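Local coordinates for protein metallophosphoesterase (PDB 4J6O) that serves as the manganese-binding phosphatase domain of bacterial Pnkp, probably removing 2',3' phosphates from RNA ends during repair, at residues E10-D15 against G57-L61; G22-L27 against E75-V80; L66-G70 against T112-D116. Residues are numbered along the deposited sequence.

Contact 1. Residues E10-D15 against G57-L61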
loop_
_atom_site.group_PDB
_atom_site.type_symbol
_atom_site.label_atom_id
_atom_site.label_comp_id
_atom_site.label_asym_id
_atom_site.label_seq_id
_atom_site.Cartn_x
_atom_site.Cartn_y
_atom_site.Cartn_z
ATOM N N GLU A 10 1.598 -2.654 19.171
ATOM C CA GLU A 10 2.029 -1.451 18.470
ATOM C C GLU A 10 0.935 -0.386 18.537
ATOM O O GLU A 10 -0.152 -0.543 17.943
ATOM C CB GLU A 10 2.388 -1.783 17.024
ATOM C CG GLU A 10 3.645 -2.636 16.866
ATOM C CD GLU A 10 4.943 -1.835 17.044
ATOM O OE1 GLU A 10 4.997 -0.635 16.647
ATOM O OE2 GLU A 10 5.909 -2.418 17.592
ATOM N N HIS A 11 1.217 0.710 19.245
ATOM C CA HIS A 11 0.146 1.664 19.509
ATOM C C HIS A 11 0.240 2.931 18.663
ATOM O O HIS A 11 -0.704 3.699 18.622
ATOM C CB HIS A 11 0.067 1.973 21.015
ATOM C CG HIS A 11 -0.050 0.742 21.864
ATOM N ND1 HIS A 11 -1.214 0.008 21.951
ATOM C CD2 HIS A 11 0.865 0.086 22.616
ATOM C CE1 HIS A 11 -1.018 -1.031 22.749
ATOM N NE2 HIS A 11 0.235 -1.007 23.168
ATOM N N GLY A 12 1.362 3.114 17.966
ATOM C CA GLY A 12 1.557 4.268 17.114
ATOM C C GLY A 12 2.024 5.401 18.000
ATOM O O GLY A 12 2.534 5.133 19.080
ATOM N N PRO A 13 1.783 6.647 17.590
ATOM C CA PRO A 13 0.998 7.050 16.407
ATOM C C PRO A 13 1.469 6.527 15.054
ATOM O O PRO A 13 2.659 6.241 14.915
ATOM C CB PRO A 13 1.195 8.570 16.363
ATOM C CG PRO A 13 1.390 8.940 17.808
ATOM C CD PRO A 13 2.217 7.810 18.380
ATOM N N PHE A 14 0.556 6.458 14.083
ATOM C CA PHE A 14 0.916 5.954 12.748
ATOM C C PHE A 14 0.464 6.953 11.724
ATOM O O PHE A 14 -0.523 7.653 11.922
ATOM C CB PHE A 14 0.153 4.661 12.412
ATOM C CG PHE A 14 0.398 3.549 13.365
ATOM C CD1 PHE A 14 1.631 2.944 13.425
ATOM C CD2 PHE A 14 -0.625 3.095 14.206
ATOM C CE1 PHE A 14 1.852 1.892 14.294
ATOM C CE2 PHE A 14 -0.426 2.029 15.049
ATOM C CZ PHE A 14 0.814 1.439 15.134
ATOM N N ASP A 15 1.197 7.025 10.618
ATOM C CA ASP A 15 0.734 7.763 9.452
ATOM C C ASP A 15 0.609 6.748 8.358
ATOM O O ASP A 15 1.587 6.060 8.023
ATOM C CB ASP A 15 1.725 8.865 9.120
ATOM C CG ASP A 15 1.800 9.887 10.239
ATOM O OD1 ASP A 15 0.745 10.382 10.653
ATOM O OD2 ASP A 15 2.915 10.159 10.703
ATOM N N GLY A 57 8.572 10.385 17.141
ATOM C CA GLY A 57 8.528 8.938 17.153
ATOM C C GLY A 57 7.334 8.292 16.424
ATOM O O GLY A 57 6.912 7.164 16.741
ATOM N N ARG A 58 6.766 9.011 15.464
ATOM C CA ARG A 58 5.657 8.475 14.662
ATOM C C ARG A 58 6.190 7.423 13.716
ATOM O O ARG A 58 7.373 7.424 13.396
ATOM C CB ARG A 58 4.969 9.596 13.881
ATOM C CG ARG A 58 4.425 10.680 14.795
ATOM C CD ARG A 58 3.559 11.661 14.014
ATOM N NE ARG A 58 2.286 11.067 13.575
ATOM C CZ ARG A 58 1.126 11.111 14.238
ATOM N NH1 ARG A 58 0.050 10.562 13.664
ATOM N NH2 ARG A 58 1.027 11.758 15.438
ATOM N N LYS A 59 5.306 6.517 13.293
ATOM C CA LYS A 59 5.664 5.403 12.381
ATOM C C LYS A 59 4.729 5.422 11.198
ATOM O O LYS A 59 3.624 5.853 11.325
ATOM C CB LYS A 59 5.608 4.055 13.084
ATOM C CG LYS A 59 6.651 3.955 14.232
ATOM C CD LYS A 59 6.868 2.504 14.621
ATOM C CE LYS A 59 7.905 2.469 15.766
ATOM N NZ LYS A 59 8.301 1.089 16.138
ATOM N N VAL A 60 5.214 4.956 10.062
ATOM C CA VAL A 60 4.431 4.927 8.829
ATOM C C VAL A 60 3.917 3.511 8.582
ATOM O O VAL A 60 4.664 2.516 8.718
ATOM C CB VAL A 60 5.279 5.344 7.605
ATOM C CG1 VAL A 60 4.417 5.218 6.288
ATOM C CG2 VAL A 60 5.804 6.764 7.739
ATOM N N LEU A 61 2.678 3.436 8.107
ATOM C CA LEU A 61 2.124 2.155 7.643
ATOM C C LEU A 61 1.769 2.298 6.178
ATOM O O LEU A 61 0.913 3.105 5.845
ATOM C CB LEU A 61 0.854 1.813 8.432
ATOM C CG LEU A 61 1.015 1.711 9.944
ATOM C CD1 LEU A 61 -0.361 1.372 10.527
ATOM C CD2 LEU A 61 2.039 0.661 10.358
HETATM O O HOH W 1 4.831 5.257 16.483
#
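Start with Arg58: its m, t, p chain folds the guanidinium back onto Asp15 of the neighbouring strand in a two-pronged salt bridge, Arg58 NE to Asp15 OD2 and Arg58 NH1 to Asp15 OD1, both 3.1 Å. One guanidinium face lies on Pro13, which follows a cis peptide, with Pro13 CB 3.3 Å from Arg58 CZ. The Tyr36 hydroxyl is hydrogen-bonded to Asp15, and Glu240 forms a salt bridge with Arg58.

On the sheet face carrying Phe14 and Lys59, Leu61 CD1 sits over the Phe14 ring, 4.0 Å from its centroid, a CH-pi contact; both side chains meet Leu146 of the other sheet. Lys59, extended beyond its m chi1, ends in a long salt bridge, Lys59 NZ to Glu10 OE1 at 3.8 Å.

Strands 14-17 and 59-62 are parallel neighbours in the five-stranded mixed sheet of the calcineurin-like fold: Lys59 N to Pro13 O (3.1 Å), Asp15 N to Lys59 O (2.8 Å), Leu61 N to Asp15 O (2.8 Å). Backbone bonds, charge and apolar packing thus fix one register.

Contact 2. Residues G22-L27 against E75-V80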
loop_
_atom_site.group_PDB
_atom_site.type_symbol
_atom_site.label_atom_id
_atom_site.label_comp_id
_atom_site.label_asym_id
_atom_site.label_seq_id
_atom_site.Cartn_x
_atom_site.Cartn_y
_atom_site.Cartn_z
ATOM N N GLY A 22 4.867 4.335 -7.624
ATOM C CA GLY A 22 6.057 4.940 -8.208
ATOM C C GLY A 22 6.158 6.444 -8.060
ATOM O O GLY A 22 7.040 7.043 -8.636
ATOM N N CYS A 23 5.229 7.045 -7.318
ATOM C CA CYS A 23 5.227 8.502 -7.205
ATOM C C CYS A 23 6.169 8.978 -6.061
ATOM O O CYS A 23 5.701 9.471 -5.038
ATOM C CB CYS A 23 3.838 8.995 -6.966
ATOM S SG CYS A 23 2.796 8.751 -8.486
ATOM N N TYR A 24 7.448 8.780 -6.254
ATOM C CA TYR A 24 8.419 9.173 -5.246
ATOM C C TYR A 24 8.337 10.656 -4.851
ATOM O O TYR A 24 8.456 10.973 -3.654
ATOM C CB TYR A 24 9.840 8.851 -5.721
ATOM C CG TYR A 24 10.888 9.316 -4.740
ATOM C CD1 TYR A 24 11.211 8.529 -3.658
ATOM C CD2 TYR A 24 11.471 10.543 -4.872
ATOM C CE1 TYR A 24 12.157 8.949 -2.746
ATOM C CE2 TYR A 24 12.420 10.977 -3.947
ATOM C CZ TYR A 24 12.736 10.164 -2.887
ATOM O OH TYR A 24 13.687 10.578 -1.958
ATOM N N ASP A 25 8.173 11.575 -5.819
ATOM C CA ASP A 25 8.278 13.001 -5.481
ATOM C C ASP A 25 7.182 13.337 -4.479
ATOM O O ASP A 25 7.419 14.075 -3.475
ATOM C CB ASP A 25 8.157 13.882 -6.728
ATOM C CG ASP A 25 9.338 13.756 -7.663
ATOM O OD1 ASP A 25 10.415 13.318 -7.216
ATOM O OD2 ASP A 25 9.169 14.136 -8.870
ATOM N N GLU A 26 6.003 12.771 -4.730
ATOM C CA GLU A 26 4.837 13.084 -3.914
ATOM C C GLU A 26 4.979 12.395 -2.567
ATOM O O GLU A 26 4.561 12.927 -1.561
ATOM C CB GLU A 26 3.536 12.597 -4.551
ATOM C CG GLU A 26 3.068 13.439 -5.775
ATOM C CD GLU A 26 3.815 13.136 -7.044
ATOM O OE1 GLU A 26 4.653 12.213 -7.114
ATOM O OE2 GLU A 26 3.559 13.860 -8.034
ATOM N N LEU A 27 5.509 11.190 -2.591
ATOM C CA LEU A 27 5.811 10.476 -1.326
ATOM C C LEU A 27 6.772 11.280 -0.441
ATOM O O LEU A 27 6.531 11.419 0.753
ATOM C CB LEU A 27 6.351 9.061 -1.629
ATOM C CG LEU A 27 6.754 8.293 -0.367
ATOM C CD1 LEU A 27 5.614 8.175 0.660
ATOM C CD2 LEU A 27 7.310 6.899 -0.768
ATOM N N GLU A 75 13.050 4.218 -6.707
ATOM C CA GLU A 75 13.307 5.126 -5.597
ATOM C C GLU A 75 12.271 4.903 -4.503
ATOM O O GLU A 75 12.635 4.884 -3.320
ATOM C CB GLU A 75 13.309 6.588 -6.039
ATOM C CG GLU A 75 14.488 6.959 -6.945
ATOM C CD GLU A 75 15.825 6.388 -6.471
ATOM O OE1 GLU A 75 16.247 6.697 -5.332
ATOM O OE2 GLU A 75 16.445 5.617 -7.245
ATOM N N VAL A 76 10.995 4.738 -4.894
ATOM C CA VAL A 76 9.984 4.385 -3.906
ATOM C C VAL A 76 10.393 3.098 -3.173
ATOM O O VAL A 76 10.303 2.993 -1.960
ATOM C CB VAL A 76 8.585 4.173 -4.546
ATOM C CG1 VAL A 76 7.597 3.606 -3.539
ATOM C CG2 VAL A 76 8.049 5.517 -5.092
ATOM N N LEU A 77 10.824 2.099 -3.931
ATOM C CA LEU A 77 11.181 0.835 -3.308
ATOM C C LEU A 77 12.342 1.006 -2.340
ATOM O O LEU A 77 12.319 0.487 -1.206
ATOM C CB LEU A 77 11.559 -0.188 -4.385
ATOM C CG LEU A 77 10.343 -0.841 -5.021
ATOM C CD1 LEU A 77 10.793 -1.531 -6.301
ATOM C CD2 LEU A 77 9.711 -1.828 -4.073
ATOM N N LYS A 78 13.353 1.737 -2.767
ATOM C CA LYS A 78 14.517 1.910 -1.881
ATOM C C LYS A 78 14.114 2.615 -0.594
ATOM O O LYS A 78 14.578 2.286 0.486
ATOM C CB LYS A 78 15.594 2.723 -2.599
ATOM C CG LYS A 78 16.227 1.970 -3.741
ATOM C CD LYS A 78 17.104 2.850 -4.582
ATOM C CE LYS A 78 17.459 2.151 -5.870
ATOM N NZ LYS A 78 18.468 2.931 -6.556
ATOM N N LEU A 79 13.290 3.640 -0.732
ATOM C CA LEU A 79 12.872 4.419 0.419
ATOM C C LEU A 79 12.059 3.535 1.357
ATOM O O LEU A 79 12.336 3.480 2.543
ATOM C CB LEU A 79 12.097 5.675 -0.011
ATOM C CG LEU A 79 11.559 6.502 1.150
ATOM C CD1 LEU A 79 12.757 7.189 1.802
ATOM C CD2 LEU A 79 10.538 7.562 0.660
ATOM N N VAL A 80 11.031 2.860 0.834
ATOM C CA VAL A 80 10.161 2.065 1.691
ATOM C C VAL A 80 10.874 0.870 2.357
ATOM O O VAL A 80 10.707 0.612 3.564
ATOM C CB VAL A 80 8.933 1.548 0.892
ATOM C CG1 VAL A 80 8.101 0.642 1.762
ATOM C CG2 VAL A 80 8.144 2.743 0.434
#
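Two helices of the alpha/beta calcineurin-like fold meet here, each following a strand that leads into a metal-binding loop. Gly22 directly follows His21, a manganese ligand, and the side chain of Cys23 is about 10 Å from the metal. Gly22 has positive phi, Cys23 is the centre of an inverse gamma turn and also the N-cap of helix 24-33, so the chain swings from metal loop into helix within a few residues.

Val76 fills the junction. Its CG2 packs on the turn itself, 3.6 Å from Gly22 C and 3.5 Å from Tyr24 N, and also meets Tyr24 CB at 3.8 Å. Tyr24, chi1 t, reaches across to helix 73-86: Glu75 CB lies 4.2 Å from the ring centroid in an off-centre CH-pi contact, and Leu79 CD2 is 4.0 Å from Tyr24 CE1. One turn on, Leu27 CD2 touches Leu79 CD2 at 3.6 Å and Val76 CG1 at 4.3 Å. Beyond them, Leu27 and Val80 both lie against Phe62 of strand 59-62.

Glu75 offers only its aliphatic part to Tyr24; in the conformer given, its carboxylate bonds to Tyr50 and makes a weak hydrogen-bonded salt bridge with Lys78, Glu75 OE2 to Lys78 NZ 3.4 Å. Lys78 also has a salt bridge to Glu125. With only van der Waals and CH-pi contacts between the two segments, the joint depends on shape and close packing.

Contact 3. Residues L66-G70 against T112-D116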
loop_
_atom_site.group_PDB
_atom_site.type_symbol
_atom_site.label_atom_id
_atom_site.label_comp_id
_atom_site.label_asym_id
_atom_site.label_seq_id
_atom_site.Cartn_x
_atom_site.Cartn_y
_atom_site.Cartn_z
ATOM N N LEU A 66 3.190 -0.209 -4.160
ATOM C CA LEU A 66 4.396 0.662 -4.300
ATOM C C LEU A 66 4.854 0.767 -5.740
ATOM O O LEU A 66 5.416 1.799 -6.143
ATOM C CB LEU A 66 5.552 0.059 -3.458
ATOM C CG LEU A 66 5.235 -0.255 -2.016
ATOM C CD1 LEU A 66 6.546 -0.838 -1.411
ATOM C CD2 LEU A 66 4.775 0.984 -1.248
ATOM N N VAL A 67 4.591 -0.297 -6.523
ATOM C CA VAL A 67 5.152 -0.397 -7.856
ATOM C C VAL A 67 4.106 -0.199 -8.936
ATOM O O VAL A 67 2.933 -0.069 -8.638
ATOM C CB VAL A 67 5.843 -1.785 -8.023
ATOM C CG1 VAL A 67 6.899 -2.009 -6.903
ATOM C CG2 VAL A 67 4.814 -2.909 -7.942
ATOM N N ASP A 68 4.579 -0.080 -10.186
ATOM C CA ASP A 68 3.760 0.096 -11.400
ATOM C C ASP A 68 3.333 1.525 -11.651
ATOM O O ASP A 68 3.149 2.297 -10.700
ATOM C CB ASP A 68 2.541 -0.833 -11.387
ATOM C CG ASP A 68 2.936 -2.323 -11.544
ATOM O OD1 ASP A 68 4.139 -2.634 -11.618
ATOM O OD2 ASP A 68 2.018 -3.155 -11.542
ATOM N N ARG A 69 3.268 1.888 -12.936
ATOM C CA ARG A 69 2.639 3.108 -13.463
ATOM C C ARG A 69 3.494 4.344 -13.383
ATOM O O ARG A 69 3.718 5.026 -14.383
ATOM C CB ARG A 69 1.293 3.436 -12.835
ATOM C CG ARG A 69 0.210 2.381 -13.125
ATOM C CD ARG A 69 -1.124 2.821 -12.571
ATOM N NE ARG A 69 -2.207 1.877 -12.920
ATOM C CZ ARG A 69 -2.822 1.095 -12.043
ATOM N NH1 ARG A 69 -2.451 1.076 -10.757
ATOM N NH2 ARG A 69 -3.809 0.281 -12.443
ATOM N N GLY A 70 3.960 4.645 -12.178
ATOM C CA GLY A 70 4.638 5.926 -11.978
ATOM C C GLY A 70 6.099 6.014 -12.381
ATOM O O GLY A 70 6.715 5.026 -12.785
ATOM N N THR A 112 0.675 -5.662 -17.735
ATOM C CA THR A 112 -0.453 -4.755 -17.800
ATOM C C THR A 112 -0.464 -3.815 -16.600
ATOM O O THR A 112 0.206 -4.057 -15.576
ATOM C CB THR A 112 -1.777 -5.544 -17.747
ATOM O OG1 THR A 112 -1.733 -6.454 -16.652
ATOM C CG2 THR A 112 -1.956 -6.360 -19.054
ATOM N N HIS A 113 -1.289 -2.784 -16.761
ATOM C CA HIS A 113 -1.593 -1.856 -15.676
ATOM C C HIS A 113 -0.343 -1.280 -15.084
ATOM O O HIS A 113 -0.294 -1.082 -13.853
ATOM C CB HIS A 113 -2.384 -2.558 -14.593
ATOM C CG HIS A 113 -3.702 -3.076 -15.073
ATOM N ND1 HIS A 113 -4.024 -4.412 -15.058
ATOM C CD2 HIS A 113 -4.770 -2.436 -15.603
ATOM C CE1 HIS A 113 -5.244 -4.573 -15.536
ATOM N NE2 HIS A 113 -5.718 -3.393 -15.879
ATOM N N GLY A 114 0.639 -0.958 -15.927
ATOM C CA GLY A 114 1.821 -0.275 -15.397
ATOM C C GLY A 114 3.020 -1.136 -15.073
ATOM O O GLY A 114 4.073 -0.608 -14.699
ATOM N N LEU A 115 2.871 -2.457 -15.175
ATOM C CA LEU A 115 3.985 -3.339 -14.841
ATOM C C LEU A 115 5.167 -3.122 -15.780
ATOM O O LEU A 115 6.332 -3.270 -15.391
ATOM C CB LEU A 115 3.550 -4.826 -14.822
ATOM C CG LEU A 115 4.656 -5.872 -14.591
ATOM C CD1 LEU A 115 5.393 -5.697 -13.267
ATOM C CD2 LEU A 115 3.986 -7.227 -14.604
ATOM N N ASP A 116 4.873 -2.745 -17.013
ATOM C CA ASP A 116 5.935 -2.456 -17.966
ATOM C C ASP A 116 6.849 -1.371 -17.392
ATOM O O ASP A 116 8.065 -1.454 -17.538
ATOM C CB ASP A 116 5.382 -2.015 -19.323
ATOM C CG ASP A 116 4.674 -0.654 -19.252
ATOM O OD1 ASP A 116 3.794 -0.493 -18.389
ATOM O OD2 ASP A 116 5.004 0.241 -20.065
HETATM O O HOH W 2 -0.104 -5.334 -13.205
#
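One backbone hydrogen bond ties the two segments, Arg69 N to Gly114 O at 3.2 Å, and beside it the same oxygen takes a CA-H...O contact from Asp68 CA at 3.4 Å. Within 112-116 a type I' turn runs from Thr112 to Leu115, closed by Leu115 N to Thr112 O at 3.1 Å; its last residue begins helix 115-122, with Gly114 as N-cap.

Close packing adds to this. Arg69 and Gly114 approach to 4.0 Å between CA atoms, and a CB on Gly114 would collide with Arg69 CG and crowd Asp68 CB, besides jamming against the preceding carbonyl. His113 O lies over a face of the Arg69 guanidinium and 3.6 Å from Arg69 CG, while Arg69 NH2 comes within 3.8 Å of His113 CB.

Segment 66-70 ends the sequence GDLVDRG, a form of the GDxVDRG motif of PPP-type phosphatases, whose first Asp, Asp65, binds manganese. Here the polar ends mostly turn to partners elsewhere. Asp68 OD1, 3.3 Å from Leu115 CA, hydrogen-bonds to Thr118, and Asp68 OD2 to His96, matching the Asp-His pair of PPP-type phosphatases, where the histidine is thought to act as general acid; a similar role here is only inferred. Arg69 NH2 bonds to a citrate probably from the crystallisation liquor, consistent with an anion-receptive pocket. A water 2.7 Å from Thr112 O also reaches Asp68 OD2 weakly, at 3.5 Å.

Overall arrangement
Along the chain the segments come as 10-15, 22-27, 57-61, 66-70, 75-80 and 112-116, so contacts 1 and 2 interlock, as do 2 and 3, while contact 1 closes before contact 3 opens. Strand 14-17, helix 24-33 and the parallel strand 59-62 form a beta-alpha-beta arrangement; contact 1 lies in its sheet, and contact 2 joins its helix to helix 73-86. The centres of contacts 1 and 2 are about 19 Å apart, those of 1 and 3 about 28 Å. Contacts 2 and 3, with centres about 13 Å apart, touch through Gly22 N and Leu66 O at 3.0 Å. Manganese ligands Asp19, His21 and Asp65 follow the strands, placing contacts 2 and 3 beside the metal-binding loops.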